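Local coordinates for FOG-3 protein (Caenorhabditis elegans, PDB 5TD6) that specifies sperm fate in the nematode germline as an RNA-binding multimer, probably assembled through its BTG/Tob domain, and may act as a transcriptional corepressor, at residues B[52-56]-B[91-95]. The protein carries 2 engineered substitutions. Numbering follows the deposited sequence.
Sequences GEMKR and FANPG
Residues 53-56 form a single helical turn with Gly52 at the N-cap; its phi of 88° would jam a side chain against the preceding carbonyl, hence glycine. Residues 91-93 are extended (phi/psi near -120/140°) and lead into the tight hairpin turn Pro94-Gly95, where Gly95's phi of 81° favours glycine. CA atoms pair Glu53 with Asn93 (6.4 Å) and Arg56 with Phe91 (6.6 Å). Arg56, chi1 m, reaches across: NE donates to Ala92 O (2.9 Å) and NH2 to Asn93 OD1 (2.6 Å), both near the guanidinium plane, while NH1 serves Asn51 O and Thr43 OG1. Asn93, also m, suits its place by offering both amide functions: its ND2 donates to Glu53 OE2 (2.7 Å). Extended Glu53 (chi1 and chi2 t) spends OE1 on a salt bridge to Arg100. A water receives a weak bond from Ala92 N (3.1 Å) and lies 2.8 Å from Glu53 O and 3.0 Å from Asn93 OD1. Met54 SD makes a Met-aromatic contact at the Phe91 ring edge. Within the BTG/Tob domain, this network ties a short helix to the end of a beta hairpin's inner strand, 89-93, between 58-59 and 96-100; Phe40 of helix 22-41 touches Arg56 and Ala92.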
ATOM      1  N   GLY B  52     -15.432   7.686 -16.990  1.00 53.81           N
ATOM      2  CA  GLY B  52     -16.115   6.838 -16.031  1.00 50.42           C
ATOM      3  C   GLY B  52     -15.768   7.137 -14.583  1.00 49.03           C
ATOM      4  O   GLY B  52     -16.214   6.435 -13.682  1.00 50.29           O
ATOM      5  N   GLU B  53     -14.972   8.177 -14.366  1.00 46.70           N
ATOM      6  CA  GLU B  53     -14.510   8.550 -13.027  1.00 48.10           C
ATOM      7  C   GLU B  53     -15.641   8.690 -12.003  1.00 49.68           C
ATOM      8  O   GLU B  53     -15.533   8.234 -10.855  1.00 43.10           O
ATOM      9  CB  GLU B  53     -13.716   9.855 -13.119  1.00 50.32           C
ATOM     10  CG  GLU B  53     -13.687  10.686 -11.865  1.00 54.06           C
ATOM     11  CD  GLU B  53     -12.653  11.781 -11.945  1.00 58.94           C
ATOM     12  OE1 GLU B  53     -13.023  12.972 -11.871  1.00 63.38           O
ATOM     13  OE2 GLU B  53     -11.460  11.444 -12.070  1.00 54.24           O
ATOM     14  N   MET B  54     -16.734   9.306 -12.424  1.00 51.36           N
ATOM     15  CA  MET B  54     -17.841   9.557 -11.523  1.00 50.00           C
ATOM     16  C   MET B  54     -18.582   8.274 -11.198  1.00 44.26           C
ATOM     17  O   MET B  54     -18.969   8.050 -10.054  1.00 45.32           O
ATOM     18  CB  MET B  54     -18.792  10.593 -12.128  1.00 64.53           C
ATOM     19  CG  MET B  54     -18.163  11.967 -12.253  1.00 73.29           C
ATOM     20  SD  MET B  54     -17.585  12.559 -10.645  1.00 95.00           S
ATOM     21  CE  MET B  54     -19.137  12.582  -9.748  1.00 86.49           C
ATOM     22  N   LYS B  55     -18.786   7.430 -12.203  1.00 39.48           N
ATOM     23  CA  LYS B  55     -19.485   6.171 -11.972  1.00 45.88           C
ATOM     24  C   LYS B  55     -18.741   5.268 -11.001  1.00 46.84           C
ATOM     25  O   LYS B  55     -19.348   4.420 -10.353  1.00 43.97           O
ATOM     26  CB  LYS B  55     -19.706   5.415 -13.284  1.00 61.93           C
ATOM     27  CG  LYS B  55     -21.146   4.920 -13.438  1.00 82.30           C
ATOM     28  CD  LYS B  55     -21.234   3.438 -13.809  1.00 88.42           C
ATOM     29  CE  LYS B  55     -22.677   2.945 -13.680  1.00 95.23           C
ATOM     30  NZ  LYS B  55     -22.780   1.474 -13.461  1.00 97.92           N
ATOM     31  N   ARG B  56     -17.424   5.447 -10.900  1.00 43.57           N
ATOM     32  CA  ARG B  56     -16.602   4.542 -10.102  1.00 46.16           C
ATOM     33  C   ARG B  56     -16.416   5.007  -8.670  1.00 46.06           C
ATOM     34  O   ARG B  56     -16.131   4.197  -7.784  1.00 43.67           O
ATOM     35  CB  ARG B  56     -15.235   4.351 -10.772  1.00 37.62           C
ATOM     36  CG  ARG B  56     -15.305   3.456 -12.011  1.00 40.14           C
ATOM     37  CD  ARG B  56     -13.912   3.099 -12.548  1.00 40.63           C
ATOM     38  NE  ARG B  56     -13.102   4.283 -12.811  1.00 38.12           N
ATOM     39  CZ  ARG B  56     -12.902   4.788 -14.022  1.00 43.41           C
ATOM     40  NH1 ARG B  56     -13.467   4.211 -15.081  1.00 41.91           N
ATOM     41  NH2 ARG B  56     -12.140   5.862 -14.177  1.00 40.21           N
ATOM     42  N   PHE B  91     -11.806   7.874  -5.248  1.00 35.61           N
ATOM     43  CA  PHE B  91     -11.830   7.653  -6.690  1.00 38.04           C
ATOM     44  C   PHE B  91     -10.728   6.674  -7.063  1.00 39.40           C
ATOM     45  O   PHE B  91      -9.633   6.710  -6.489  1.00 38.32           O
ATOM     46  CB  PHE B  91     -11.611   8.965  -7.468  1.00 37.80           C
ATOM     47  CG  PHE B  91     -12.707   9.987  -7.292  1.00 44.37           C
ATOM     48  CD1 PHE B  91     -12.777  10.771  -6.149  1.00 43.80           C
ATOM     49  CD2 PHE B  91     -13.651  10.184  -8.285  1.00 52.14           C
ATOM     50  CE1 PHE B  91     -13.777  11.717  -5.998  1.00 46.89           C
ATOM     51  CE2 PHE B  91     -14.659  11.128  -8.136  1.00 49.42           C
ATOM     52  CZ  PHE B  91     -14.722  11.893  -6.989  1.00 45.75           C
ATOM     53  N   ALA B  92     -11.017   5.812  -8.025  1.00 39.39           N
ATOM     54  CA  ALA B  92     -10.015   4.931  -8.597  1.00 30.10           C
ATOM     55  C   ALA B  92     -10.132   5.001 -10.112  1.00 35.25           C
ATOM     56  O   ALA B  92     -11.153   4.622 -10.686  1.00 38.09           O
ATOM     57  CB  ALA B  92     -10.186   3.508  -8.092  1.00 34.28           C
ATOM     58  N   ASN B  93      -9.083   5.530 -10.739  1.00 37.94           N
ATOM     59  CA  ASN B  93      -8.933   5.614 -12.181  1.00 35.03           C
ATOM     60  C   ASN B  93      -7.669   4.863 -12.617  1.00 35.57           C
ATOM     61  O   ASN B  93      -6.766   4.653 -11.800  1.00 33.05           O
ATOM     62  CB  ASN B  93      -8.812   7.073 -12.628  1.00 31.20           C
ATOM     63  CG  ASN B  93     -10.062   7.889 -12.355  1.00 40.48           C
ATOM     64  OD1 ASN B  93     -11.169   7.353 -12.265  1.00 39.05           O
ATOM     65  ND2 ASN B  93      -9.888   9.209 -12.247  1.00 36.65           N
ATOM     66  N   PRO B  94      -7.578   4.495 -13.905  1.00 30.77           N
ATOM     67  CA  PRO B  94      -6.299   3.978 -14.411  1.00 29.82           C
ATOM     68  C   PRO B  94      -5.135   4.897 -14.008  1.00 29.18           C
ATOM     69  O   PRO B  94      -5.158   6.088 -14.297  1.00 32.29           O
ATOM     70  CB  PRO B  94      -6.507   3.948 -15.924  1.00 29.43           C
ATOM     71  CG  PRO B  94      -7.996   3.719 -16.084  1.00 31.64           C
ATOM     72  CD  PRO B  94      -8.634   4.481 -14.944  1.00 32.88           C
ATOM     73  N   GLY B  95      -4.164   4.350 -13.288  1.00 34.52           N
ATOM     74  CA  GLY B  95      -2.986   5.111 -12.905  1.00 27.95           C
ATOM     75  C   GLY B  95      -3.158   6.012 -11.696  1.00 33.10           C
ATOM     76  O   GLY B  95      -2.205   6.666 -11.278  1.00 34.07           O
TER
HETATM   77  O   HOH W   1     -13.131   6.985  -9.981  1.00 37.36           O